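Local coordinates for protein Non-atp dependent l-selective hydantoinase (Arthrobacter aurescens, PDB 1GKR) that hydrolyses the cyclic amide ring of 5-substituted hydantoins, aryl derivatives more readily than alkyl ones, with the help of two zinc ions per subunit, at residues H316-K321 against H409-F414; S79-V84 against G337-L342; G73-D78 against Q115-D120. All blocks are in the same frame, centred on the assembly; numbering follows the deposited sequence.

Contact 1 of 3, residues H316-K321 against H409-F414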
ATOM      1  N   HIS A 316       5.203  42.280   1.697  1.00 32.93           N
ATOM      2  CA  HIS A 316       4.831  42.703   0.363  1.00 33.54           C
ATOM      3  C   HIS A 316       4.290  44.099   0.592  1.00 34.33           C
ATOM      4  O   HIS A 316       3.562  44.331   1.560  1.00 32.39           O
ATOM      5  CB  HIS A 316       3.725  41.822  -0.206  1.00 35.75           C
ATOM      6  CG  HIS A 316       3.990  41.358  -1.602  1.00 42.62           C
ATOM      7  ND1 HIS A 316       4.496  40.105  -1.888  1.00 45.20           N
ATOM      8  CD2 HIS A 316       3.874  41.997  -2.790  1.00 44.61           C
ATOM      9  CE1 HIS A 316       4.683  39.995  -3.191  1.00 47.04           C
ATOM     10  NE2 HIS A 316       4.314  41.130  -3.761  1.00 48.17           N
ATOM     11  N   PRO A 317       4.658  45.060  -0.269  1.00 34.82           N
ATOM     12  CA  PRO A 317       4.123  46.403  -0.034  1.00 33.59           C
ATOM     13  C   PRO A 317       2.598  46.335   0.053  1.00 32.71           C
ATOM     14  O   PRO A 317       1.943  45.755  -0.818  1.00 28.97           O
ATOM     15  CB  PRO A 317       4.651  47.197  -1.230  1.00 33.02           C
ATOM     16  CG  PRO A 317       4.872  46.138  -2.289  1.00 35.66           C
ATOM     17  CD  PRO A 317       5.458  45.010  -1.504  1.00 34.53           C
ATOM     18  N   VAL A 318       2.053  46.907   1.129  1.00 34.62           N
ATOM     19  CA  VAL A 318       0.612  46.903   1.391  1.00 37.25           C
ATOM     20  C   VAL A 318      -0.262  47.316   0.196  1.00 40.08           C
ATOM     21  O   VAL A 318      -1.438  46.952   0.125  1.00 40.85           O
ATOM     22  CB  VAL A 318       0.278  47.783   2.632  1.00 32.80           C
ATOM     23  CG1 VAL A 318       0.567  49.216   2.345  1.00 34.12           C
ATOM     24  CG2 VAL A 318      -1.164  47.605   3.030  1.00 32.18           C
ATOM     25  N   GLU A 319       0.323  48.046  -0.752  1.00 44.55           N
ATOM     26  CA  GLU A 319      -0.394  48.496  -1.950  1.00 46.96           C
ATOM     27  C   GLU A 319      -0.483  47.403  -3.008  1.00 47.00           C
ATOM     28  O   GLU A 319      -1.116  47.585  -4.048  1.00 48.37           O
ATOM     29  CB  GLU A 319       0.283  49.738  -2.552  1.00 48.94           C
ATOM     30  CG  GLU A 319       1.792  49.637  -2.691  1.00 51.97           C
ATOM     31  CD  GLU A 319       2.535  50.193  -1.483  1.00 54.46           C
ATOM     32  OE1 GLU A 319       2.042  50.056  -0.344  1.00 53.51           O
ATOM     33  OE2 GLU A 319       3.628  50.761  -1.671  1.00 57.16           O
ATOM     34  N   ASP A 320       0.169  46.276  -2.747  1.00 47.56           N
ATOM     35  CA  ASP A 320       0.143  45.147  -3.669  1.00 46.83           C
ATOM     36  C   ASP A 320      -0.741  44.073  -3.069  1.00 43.50           C
ATOM     37  O   ASP A 320      -0.805  42.951  -3.569  1.00 44.03           O
ATOM     38  CB  ASP A 320       1.550  44.591  -3.894  1.00 52.59           C
ATOM     39  CG  ASP A 320       2.416  45.516  -4.731  1.00 58.22           C
ATOM     40  OD1 ASP A 320       1.902  46.580  -5.154  1.00 61.03           O
ATOM     41  OD2 ASP A 320       3.604  45.177  -4.966  1.00 60.89           O
ATOM     42  N   LYS A 321      -1.418  44.429  -1.982  1.00 39.58           N
ATOM     43  CA  LYS A 321      -2.313  43.507  -1.308  1.00 38.14           C
ATOM     44  C   LYS A 321      -3.723  44.023  -1.388  1.00 38.05           C
ATOM     45  O   LYS A 321      -4.635  43.287  -1.756  1.00 38.67           O
ATOM     46  CB  LYS A 321      -1.939  43.346   0.169  1.00 36.70           C
ATOM     47  CG  LYS A 321      -0.834  42.330   0.456  1.00 33.88           C
ATOM     48  CD  LYS A 321      -1.275  40.901   0.170  1.00 30.84           C
ATOM     49  CE  LYS A 321      -0.279  39.909   0.759  1.00 29.83           C
ATOM     50  NZ  LYS A 321      -0.702  38.495   0.600  1.00 26.74           N
ATOM     51  N   HIS A 409       6.773  45.909   7.436  1.00 22.39           N
ATOM     52  CA  HIS A 409       5.348  45.968   7.176  1.00 23.97           C
ATOM     53  C   HIS A 409       4.513  45.762   8.429  1.00 24.69           C
ATOM     54  O   HIS A 409       4.930  45.084   9.366  1.00 26.47           O
ATOM     55  CB  HIS A 409       4.976  44.964   6.098  1.00 25.90           C
ATOM     56  CG  HIS A 409       5.448  45.373   4.743  1.00 29.72           C
ATOM     57  ND1 HIS A 409       5.083  46.570   4.164  1.00 30.34           N
ATOM     58  CD2 HIS A 409       6.303  44.778   3.877  1.00 29.13           C
ATOM     59  CE1 HIS A 409       5.695  46.696   3.001  1.00 31.43           C
ATOM     60  NE2 HIS A 409       6.442  45.624   2.803  1.00 30.44           N
ATOM     61  N   LYS A 410       3.323  46.348   8.437  1.00 23.24           N
ATOM     62  CA  LYS A 410       2.455  46.278   9.597  1.00 21.03           C
ATOM     63  C   LYS A 410       1.063  45.722   9.375  1.00 20.02           C
ATOM     64  O   LYS A 410       0.083  46.386   9.681  1.00 21.41           O
ATOM     65  CB  LYS A 410       2.318  47.671  10.211  1.00 22.60           C
ATOM     66  CG  LYS A 410       3.357  48.044  11.255  1.00 25.27           C
ATOM     67  CD  LYS A 410       4.668  48.544  10.690  1.00 22.06           C
ATOM     68  CE  LYS A 410       5.552  49.000  11.857  1.00 24.19           C
ATOM     69  NZ  LYS A 410       6.953  49.326  11.466  1.00 26.31           N
ATOM     70  N   TYR A 411       0.957  44.518   8.837  1.00 20.75           N
ATOM     71  CA  TYR A 411      -0.353  43.903   8.643  1.00 20.32           C
ATOM     72  C   TYR A 411      -0.223  42.399   8.835  1.00 20.26           C
ATOM     73  O   TYR A 411       0.869  41.850   8.725  1.00 21.45           O
ATOM     74  CB  TYR A 411      -0.910  44.235   7.264  1.00 20.25           C
ATOM     75  CG  TYR A 411      -0.060  43.765   6.122  1.00 21.41           C
ATOM     76  CD1 TYR A 411      -0.188  42.471   5.623  1.00 21.60           C
ATOM     77  CD2 TYR A 411       0.867  44.617   5.527  1.00 22.73           C
ATOM     78  CE1 TYR A 411       0.583  42.036   4.556  1.00 21.87           C
ATOM     79  CE2 TYR A 411       1.648  44.190   4.455  1.00 23.38           C
ATOM     80  CZ  TYR A 411       1.498  42.899   3.977  1.00 21.76           C
ATOM     81  OH  TYR A 411       2.262  42.472   2.925  1.00 21.10           O
ATOM     82  N   SER A 412      -1.325  41.725   9.128  1.00 19.91           N
ATOM     83  CA  SER A 412      -1.248  40.298   9.372  1.00 19.12           C
ATOM     84  C   SER A 412      -2.598  39.631   9.291  1.00 20.21           C
ATOM     85  O   SER A 412      -3.606  40.222   9.665  1.00 20.92           O
ATOM     86  CB  SER A 412      -0.650  40.059  10.759  1.00 18.36           C
ATOM     87  OG  SER A 412      -0.950  38.759  11.232  1.00 18.62           O
ATOM     88  N   PRO A 413      -2.631  38.377   8.807  1.00 21.36           N
ATOM     89  CA  PRO A 413      -3.867  37.591   8.674  1.00 21.47           C
ATOM     90  C   PRO A 413      -4.464  37.351  10.065  1.00 22.65           C
ATOM     91  O   PRO A 413      -5.661  37.134  10.216  1.00 23.37           O
ATOM     92  CB  PRO A 413      -3.387  36.277   8.061  1.00 17.08           C
ATOM     93  CG  PRO A 413      -2.079  36.610   7.456  1.00 18.01           C
ATOM     94  CD  PRO A 413      -1.465  37.581   8.398  1.00 18.10           C
ATOM     95  N   PHE A 414      -3.603  37.398  11.077  1.00 24.12           N
ATOM     96  CA  PHE A 414      -3.998  37.155  12.459  1.00 26.62           C
ATOM     97  C   PHE A 414      -4.371  38.424  13.196  1.00 28.69           C
ATOM     98  O   PHE A 414      -4.740  38.379  14.367  1.00 28.13           O
ATOM     99  CB  PHE A 414      -2.852  36.473  13.212  1.00 26.31           C
ATOM    100  CG  PHE A 414      -2.326  35.247  12.527  1.00 25.66           C
ATOM    101  CD1 PHE A 414      -3.154  34.154  12.299  1.00 23.93           C
ATOM    102  CD2 PHE A 414      -1.009  35.194  12.089  1.00 25.54           C
ATOM    103  CE1 PHE A 414      -2.680  33.027  11.643  1.00 25.33           C
ATOM    104  CE2 PHE A 414      -0.524  34.070  11.431  1.00 26.69           C
ATOM    105  CZ  PHE A 414      -1.361  32.983  11.206  1.00 25.09           C
TER
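The carbonyl oxygen of H316 is where two aromatic side chains of segment 409-414 converge on segment 316-321. Y411 reaches it with its hydroxyl: OH donates to H316 O at 2.6 Å, making a C=O...donor angle of 124° and lying only 15° out of the carbonyl plane. CG of Y411 sits between the backbone N and the carbonyl carbon (chi1 60°), which starts the ring toward H316. The acceptor lies at the ring edge, in the plane of the phenol. H409 meets the same oxygen with a face instead, since H316 O stands 3.4 Å above the centre of the imidazole, while H409 CE1 touches P317 CA at 3.4 Å. The H409 ring is itself held by a hydrogen bond from NE2 to R71 O. An alanine at H409 would probably open a gap above the H316 carbonyl and leave R71 O without this donor. On the buried side, K321 crosses Y411 at about a right angle and carries NZ onward to the carbonyls of P280, G332 and G334. Packing thins toward the exposed V318, whose CB comes to 4.3 Å from Y411 CE2. Chemically, a single directed bond from Y411 orients this carbonyl, while the H409 face only packs on it.

Contact 2 of 3, residues S79-V84 against G337-L342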
ATOM      1  N   SER A  79      13.984  41.485  12.237  1.00 18.26           N
ATOM      2  CA  SER A  79      14.624  40.626  13.212  1.00 18.11           C
ATOM      3  C   SER A  79      14.153  41.018  14.626  1.00 17.91           C
ATOM      4  O   SER A  79      14.300  40.255  15.578  1.00 19.18           O
ATOM      5  CB  SER A  79      16.156  40.680  13.084  1.00 17.12           C
ATOM      6  OG  SER A  79      16.710  41.828  13.684  1.00 15.57           O
ATOM      7  N   GLU A  80      13.576  42.201  14.777  1.00 17.90           N
ATOM      8  CA  GLU A  80      13.078  42.573  16.097  1.00 19.02           C
ATOM      9  C   GLU A  80      11.772  41.823  16.320  1.00 18.29           C
ATOM     10  O   GLU A  80      11.431  41.483  17.451  1.00 18.65           O
ATOM     11  CB  GLU A  80      12.837  44.082  16.213  1.00 20.24           C
ATOM     12  CG  GLU A  80      14.108  44.906  16.229  1.00 24.13           C
ATOM     13  CD  GLU A  80      13.926  46.229  16.947  1.00 27.28           C
ATOM     14  OE1 GLU A  80      12.763  46.653  17.109  1.00 27.91           O
ATOM     15  OE2 GLU A  80      14.943  46.847  17.339  1.00 27.71           O
ATOM     16  N   SER A  81      11.036  41.577  15.239  1.00 17.38           N
ATOM     17  CA  SER A  81       9.788  40.832  15.343  1.00 19.45           C
ATOM     18  C   SER A  81      10.127  39.419  15.798  1.00 19.56           C
ATOM     19  O   SER A  81       9.409  38.837  16.615  1.00 20.00           O
ATOM     20  CB  SER A  81       9.066  40.757  13.999  1.00 21.06           C
ATOM     21  OG  SER A  81       8.326  41.931  13.743  1.00 25.25           O
ATOM     22  N   ALA A  82      11.215  38.870  15.261  1.00 16.91           N
ATOM     23  CA  ALA A  82      11.642  37.534  15.641  1.00 16.61           C
ATOM     24  C   ALA A  82      11.936  37.542  17.137  1.00 17.58           C
ATOM     25  O   ALA A  82      11.394  36.735  17.896  1.00 17.47           O
ATOM     26  CB  ALA A  82      12.886  37.134  14.869  1.00 13.14           C
ATOM     27  N   ALA A  83      12.787  38.471  17.561  1.00 16.80           N
ATOM     28  CA  ALA A  83      13.151  38.566  18.964  1.00 16.61           C
ATOM     29  C   ALA A  83      11.952  38.580  19.894  1.00 16.94           C
ATOM     30  O   ALA A  83      11.916  37.820  20.850  1.00 20.44           O
ATOM     31  CB  ALA A  83      13.995  39.789  19.206  1.00 16.06           C
ATOM     32  N   VAL A  84      10.958  39.421  19.642  1.00 15.97           N
ATOM     33  CA  VAL A  84       9.835  39.423  20.566  1.00 16.29           C
ATOM     34  C   VAL A  84       8.995  38.187  20.372  1.00 14.87           C
ATOM     35  O   VAL A  84       8.321  37.749  21.296  1.00 17.88           O
ATOM     36  CB  VAL A  84       8.929  40.673  20.422  1.00 15.98           C
ATOM     37  CG1 VAL A  84       9.771  41.917  20.438  1.00 18.21           C
ATOM     38  CG2 VAL A  84       8.108  40.594  19.167  1.00 18.84           C
ATOM     39  N   GLY A 337       4.864  36.637   9.699  1.00 17.46           N
ATOM     40  CA  GLY A 337       4.598  35.602  10.683  1.00 15.82           C
ATOM     41  C   GLY A 337       5.637  35.485  11.775  1.00 16.85           C
ATOM     42  O   GLY A 337       5.466  34.737  12.740  1.00 19.67           O
ATOM     43  N   LEU A 338       6.715  36.238  11.633  1.00 15.79           N
ATOM     44  CA  LEU A 338       7.792  36.204  12.602  1.00 15.79           C
ATOM     45  C   LEU A 338       7.364  36.590  14.012  1.00 16.55           C
ATOM     46  O   LEU A 338       7.905  36.096  14.998  1.00 16.94           O
ATOM     47  CB  LEU A 338       8.892  37.136  12.135  1.00 14.21           C
ATOM     48  CG  LEU A 338      10.288  36.565  11.996  1.00 14.87           C
ATOM     49  CD1 LEU A 338      10.242  35.103  11.662  1.00 13.36           C
ATOM     50  CD2 LEU A 338      11.004  37.353  10.904  1.00 15.72           C
ATOM     51  N   GLU A 339       6.385  37.474  14.110  1.00 19.13           N
ATOM     52  CA  GLU A 339       5.939  37.942  15.413  1.00 20.95           C
ATOM     53  C   GLU A 339       4.736  37.185  15.962  1.00 20.28           C
ATOM     54  O   GLU A 339       4.445  37.263  17.152  1.00 20.02           O
ATOM     55  CB  GLU A 339       5.630  39.441  15.325  1.00 23.35           C
ATOM     56  CG  GLU A 339       6.009  40.218  16.565  1.00 26.37           C
ATOM     57  CD  GLU A 339       5.930  41.715  16.364  1.00 26.65           C
ATOM     58  OE1 GLU A 339       6.574  42.221  15.424  1.00 23.98           O
ATOM     59  OE2 GLU A 339       5.228  42.384  17.153  1.00 28.07           O
ATOM     60  N   THR A 340       4.054  36.438  15.100  1.00 19.65           N
ATOM     61  CA  THR A 340       2.865  35.692  15.500  1.00 18.85           C
ATOM     62  C   THR A 340       2.960  34.158  15.487  1.00 19.82           C
ATOM     63  O   THR A 340       2.027  33.474  15.914  1.00 19.95           O
ATOM     64  CB  THR A 340       1.693  36.082  14.607  1.00 18.91           C
ATOM     65  OG1 THR A 340       2.042  35.856  13.238  1.00 16.92           O
ATOM     66  CG2 THR A 340       1.356  37.533  14.794  1.00 19.86           C
ATOM     67  N   SER A 341       4.075  33.617  15.007  1.00 17.92           N
ATOM     68  CA  SER A 341       4.226  32.179  14.920  1.00 14.56           C
ATOM     69  C   SER A 341       4.102  31.410  16.235  1.00 14.86           C
ATOM     70  O   SER A 341       3.239  30.537  16.368  1.00 12.61           O
ATOM     71  CB  SER A 341       5.551  31.847  14.272  1.00 11.68           C
ATOM     72  OG  SER A 341       5.610  30.465  14.057  1.00 10.90           O
ATOM     73  N   LEU A 342       4.951  31.718  17.209  1.00 15.01           N
ATOM     74  CA  LEU A 342       4.899  31.002  18.487  1.00 15.62           C
ATOM     75  C   LEU A 342       3.595  31.274  19.223  1.00 17.45           C
ATOM     76  O   LEU A 342       2.886  30.345  19.616  1.00 20.02           O
ATOM     77  CB  LEU A 342       6.071  31.390  19.398  1.00 13.57           C
ATOM     78  CG  LEU A 342       6.737  30.312  20.278  1.00 14.35           C
ATOM     79  CD1 LEU A 342       7.423  30.988  21.453  1.00 11.15           C
ATOM     80  CD2 LEU A 342       5.736  29.309  20.786  1.00  9.82           C
TER
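S81, A82 and V84 on helix 75-85 meet L338 and E339 in a buried helix-to-loop contact, at the turn that leads into helix 341-350. The backbones come near enough for S81 CA and E339 CA to lie 4.8 Å apart. E339 combines a polar contact at S81 with an apolar one at V84. S81 OG donates to E339 OE1, in a hydrogen bond modelled at 2.4 Å, a length too short to be taken literally at this resolution. OE1 also accepts from R406 N, so it probably has two donors from different parts of the chain. With CD anti to CA (chi2 170°), the glutamate runs extended beyond CG, its side chain crossing that of V84 obliquely, with V84 CG2 against E339 CG at 3.4 Å. L338 is wholly apolar in its contact. Its CG rests against A82 CB at 3.9 Å, and its CB faces S81 CB at 4.1 Å. The same leucine also packs on D58 and V61 of strand 51-62 and on I87 of strand 87-92, while its backbone N and that of G337 bond to H313 ND1. Within the turn, G337 O accepts from both T340 N and S341 N. Strand 51-62 carries the zinc ligands H60 and H62, and it pairs in parallel with both 87-92 and 313-314. Such a contact, between the helix following the first barrel strand and the loop following the last, belongs to the closure of the TIM barrel in the amidohydrolase fold.

Contact 3 of 3, residues G73-D78 against Q115-D120; sequences GRFELD and QRLKVD
F75, in the first turn of helix 75-85, packs on two residues of segment 115-120. Its CB meets L117 CD2 at 3.7 Å, and its CD2 lies 3.8 Å above the guanidinium plane of R116, offset toward the rim, with ring and guanidinium planes 43° apart. E76 comes next and carries the charged part of the contact. R116 NH1 donates to E76 OE2 at 2.7 Å, a salt bridge with an N-H...acceptor angle of 160° and the oxygen in the guanidinium plane. R116 turns at chi3 (-83°), which swings NE out of the line of the extended chain, and its NH2 pairs with D65. The other carboxylate oxygen, E76 OE1, lies over a face of the R74 guanidinium, where charge alone acts, so the three residues form one network. In the TIM barrel this joins the start of helix 75-85 to the segment leading from helix 103-116 into strand 120-123, the neighbour of strand 87-92. K118 NZ makes a weak hydrogen bond to E76 O at 3.1 Å, although its stronger partner is E80. L77 and D78 both give their backbone N to the carbonyl of R74, the N-cap residue. D78 OD1 in turn accepts from R74 N at 3.2 Å, approached from above the carboxylate plane.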
ATOM      1  N   GLY A  73      11.387  43.991   3.428  1.00 20.83           N
ATOM      2  CA  GLY A  73      11.797  43.865   4.818  1.00 18.01           C
ATOM      3  C   GLY A  73      13.236  44.287   5.071  1.00 18.88           C
ATOM      4  O   GLY A  73      14.088  44.209   4.175  1.00 17.09           O
ATOM      5  N   ARG A  74      13.510  44.738   6.294  1.00 20.65           N
ATOM      6  CA  ARG A  74      14.855  45.170   6.686  1.00 24.99           C
ATOM      7  C   ARG A  74      15.368  44.257   7.807  1.00 24.12           C
ATOM      8  O   ARG A  74      14.629  43.947   8.746  1.00 23.99           O
ATOM      9  CB  ARG A  74      14.828  46.609   7.226  1.00 33.06           C
ATOM     10  CG  ARG A  74      13.995  47.609   6.431  1.00 44.00           C
ATOM     11  CD  ARG A  74      14.768  48.175   5.248  1.00 52.69           C
ATOM     12  NE  ARG A  74      15.950  48.905   5.689  1.00 57.25           N
ATOM     13  CZ  ARG A  74      15.908  50.020   6.404  1.00 57.89           C
ATOM     14  NH1 ARG A  74      14.735  50.534   6.752  1.00 59.47           N
ATOM     15  NH2 ARG A  74      17.035  50.606   6.779  1.00 59.46           N
ATOM     16  N   PHE A  75      16.627  43.838   7.730  1.00 20.89           N
ATOM     17  CA  PHE A  75      17.168  42.987   8.775  1.00 18.85           C
ATOM     18  C   PHE A  75      16.979  43.566  10.178  1.00 19.96           C
ATOM     19  O   PHE A  75      16.542  42.847  11.076  1.00 20.15           O
ATOM     20  CB  PHE A  75      18.657  42.709   8.550  1.00 18.41           C
ATOM     21  CG  PHE A  75      18.944  41.821   7.371  1.00 17.72           C
ATOM     22  CD1 PHE A  75      18.140  40.718   7.093  1.00 16.91           C
ATOM     23  CD2 PHE A  75      20.044  42.062   6.556  1.00 16.85           C
ATOM     24  CE1 PHE A  75      18.433  39.871   6.023  1.00 14.23           C
ATOM     25  CE2 PHE A  75      20.346  41.222   5.484  1.00 15.68           C
ATOM     26  CZ  PHE A  75      19.542  40.127   5.215  1.00 13.61           C
ATOM     27  N   GLU A  76      17.294  44.851  10.374  1.00 20.42           N
ATOM     28  CA  GLU A  76      17.165  45.464  11.702  1.00 21.53           C
ATOM     29  C   GLU A  76      15.745  45.668  12.165  1.00 23.17           C
ATOM     30  O   GLU A  76      15.519  45.913  13.348  1.00 24.97           O
ATOM     31  CB  GLU A  76      17.858  46.825  11.805  1.00 22.90           C
ATOM     32  CG  GLU A  76      18.789  47.188  10.692  1.00 29.85           C
ATOM     33  CD  GLU A  76      18.050  47.580   9.445  1.00 30.67           C
ATOM     34  OE1 GLU A  76      17.102  48.387   9.561  1.00 29.41           O
ATOM     35  OE2 GLU A  76      18.425  47.081   8.355  1.00 33.43           O
ATOM     36  N   LEU A  77      14.778  45.602  11.261  1.00 23.40           N
ATOM     37  CA  LEU A  77      13.401  45.779  11.702  1.00 24.56           C
ATOM     38  C   LEU A  77      12.722  44.452  11.971  1.00 24.50           C
ATOM     39  O   LEU A  77      12.302  44.184  13.096  1.00 27.25           O
ATOM     40  CB  LEU A  77      12.603  46.576  10.677  1.00 25.16           C
ATOM     41  CG  LEU A  77      13.173  47.973  10.462  1.00 24.69           C
ATOM     42  CD1 LEU A  77      12.248  48.768   9.568  1.00 25.28           C
ATOM     43  CD2 LEU A  77      13.349  48.651  11.807  1.00 22.52           C
ATOM     44  N   ASP A  78      12.631  43.615  10.942  1.00 23.61           N
ATOM     45  CA  ASP A  78      11.994  42.310  11.069  1.00 21.81           C
ATOM     46  C   ASP A  78      12.666  41.394  12.089  1.00 21.25           C
ATOM     47  O   ASP A  78      11.988  40.603  12.747  1.00 19.34           O
ATOM     48  CB  ASP A  78      11.945  41.628   9.705  1.00 22.78           C
ATOM     49  CG  ASP A  78      11.143  42.416   8.701  1.00 22.78           C
ATOM     50  OD1 ASP A  78      11.442  43.616   8.528  1.00 24.18           O
ATOM     51  OD2 ASP A  78      10.219  41.844   8.088  1.00 20.78           O
ATOM     52  N   GLN A 115      25.743  42.505  10.117  1.00 20.92           N
ATOM     53  CA  GLN A 115      25.830  43.852  10.646  1.00 22.50           C
ATOM     54  C   GLN A 115      24.504  44.413  11.107  1.00 22.28           C
ATOM     55  O   GLN A 115      24.470  45.324  11.933  1.00 22.16           O
ATOM     56  CB  GLN A 115      26.394  44.796   9.594  1.00 25.43           C
ATOM     57  CG  GLN A 115      27.806  44.504   9.158  1.00 33.33           C
ATOM     58  CD  GLN A 115      28.204  45.332   7.942  1.00 39.18           C
ATOM     59  OE1 GLN A 115      29.332  45.230   7.446  1.00 43.01           O
ATOM     60  NE2 GLN A 115      27.272  46.155   7.450  1.00 39.75           N
ATOM     61  N   ARG A 116      23.403  43.882  10.597  1.00 22.50           N
ATOM     62  CA  ARG A 116      22.126  44.447  10.985  1.00 24.71           C
ATOM     63  C   ARG A 116      21.111  43.573  11.707  1.00 25.64           C
ATOM     64  O   ARG A 116      20.179  44.099  12.325  1.00 25.91           O
ATOM     65  CB  ARG A 116      21.489  45.095   9.759  1.00 25.45           C
ATOM     66  CG  ARG A 116      22.280  46.298   9.265  1.00 26.68           C
ATOM     67  CD  ARG A 116      21.623  46.953   8.080  1.00 26.69           C
ATOM     68  NE  ARG A 116      21.955  46.279   6.836  1.00 28.75           N
ATOM     69  CZ  ARG A 116      21.055  45.887   5.942  1.00 31.93           C
ATOM     70  NH1 ARG A 116      19.761  46.101   6.168  1.00 30.95           N
ATOM     71  NH2 ARG A 116      21.451  45.293   4.815  1.00 33.71           N
ATOM     72  N   LEU A 117      21.282  42.255  11.648  1.00 24.46           N
ATOM     73  CA  LEU A 117      20.354  41.341  12.312  1.00 21.16           C
ATOM     74  C   LEU A 117      20.472  41.404  13.828  1.00 22.10           C
ATOM     75  O   LEU A 117      21.547  41.673  14.369  1.00 23.24           O
ATOM     76  CB  LEU A 117      20.597  39.915  11.836  1.00 17.11           C
ATOM     77  CG  LEU A 117      19.943  39.633  10.492  1.00 16.47           C
ATOM     78  CD1 LEU A 117      20.423  38.291   9.956  1.00 13.47           C
ATOM     79  CD2 LEU A 117      18.425  39.668  10.675  1.00 10.94           C
ATOM     80  N   LYS A 118      19.361  41.163  14.516  1.00 22.30           N
ATOM     81  CA  LYS A 118      19.362  41.202  15.971  1.00 20.04           C
ATOM     82  C   LYS A 118      19.239  39.812  16.617  1.00 19.63           C
ATOM     83  O   LYS A 118      19.416  39.669  17.824  1.00 22.40           O
ATOM     84  CB  LYS A 118      18.258  42.138  16.471  1.00 17.97           C
ATOM     85  CG  LYS A 118      18.480  43.623  16.161  1.00 16.31           C
ATOM     86  CD  LYS A 118      17.590  44.471  17.069  1.00 21.10           C
ATOM     87  CE  LYS A 118      17.925  45.956  17.019  1.00 22.39           C
ATOM     88  NZ  LYS A 118      17.373  46.595  15.794  1.00 26.31           N
ATOM     89  N   VAL A 119      18.921  38.794  15.826  1.00 17.10           N
ATOM     90  CA  VAL A 119      18.862  37.429  16.343  1.00 15.73           C
ATOM     91  C   VAL A 119      19.873  36.652  15.490  1.00 16.08           C
ATOM     92  O   VAL A 119      20.353  37.170  14.488  1.00 15.83           O
ATOM     93  CB  VAL A 119      17.447  36.829  16.232  1.00 14.60           C
ATOM     94  CG1 VAL A 119      16.485  37.625  17.112  1.00 13.50           C
ATOM     95  CG2 VAL A 119      16.983  36.833  14.795  1.00 12.25           C
ATOM     96  N   ASP A 120      20.228  35.435  15.873  1.00 15.46           N
ATOM     97  CA  ASP A 120      21.220  34.708  15.085  1.00 14.50           C
ATOM     98  C   ASP A 120      20.642  34.197  13.764  1.00 14.37           C
ATOM     99  O   ASP A 120      19.418  34.090  13.607  1.00 12.69           O
ATOM    100  CB  ASP A 120      21.824  33.567  15.917  1.00 16.48           C
ATOM    101  CG  ASP A 120      22.834  34.069  16.961  1.00 18.79           C
ATOM    102  OD1 ASP A 120      23.081  35.295  17.047  1.00 16.08           O
ATOM    103  OD2 ASP A 120      23.390  33.232  17.697  1.00 21.12           O
TER

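Overall arrangement
Contacts 2 and 3 share helix 75-85 and lie 11 Å apart between centres; contact 1 is 15 Å from contact 2 and 19 Å from contact 3. Contact 3 closes within the early part of the barrel before contact 1 opens late in the chain, and contact 2 crosses both by bringing 79-84 to 337-342. Neighbours are tied directly: S79 OG probably bonds K118 N between contacts 2 and 3, and F414 packs on T340 between contacts 1 and 2. H313 also bonds D78 of contact 3. Contact 2 thus joins early and late parts of the amidohydrolase barrel beside strand 51-62, which bears H60 and H62, whereas contact 1 links two late loops.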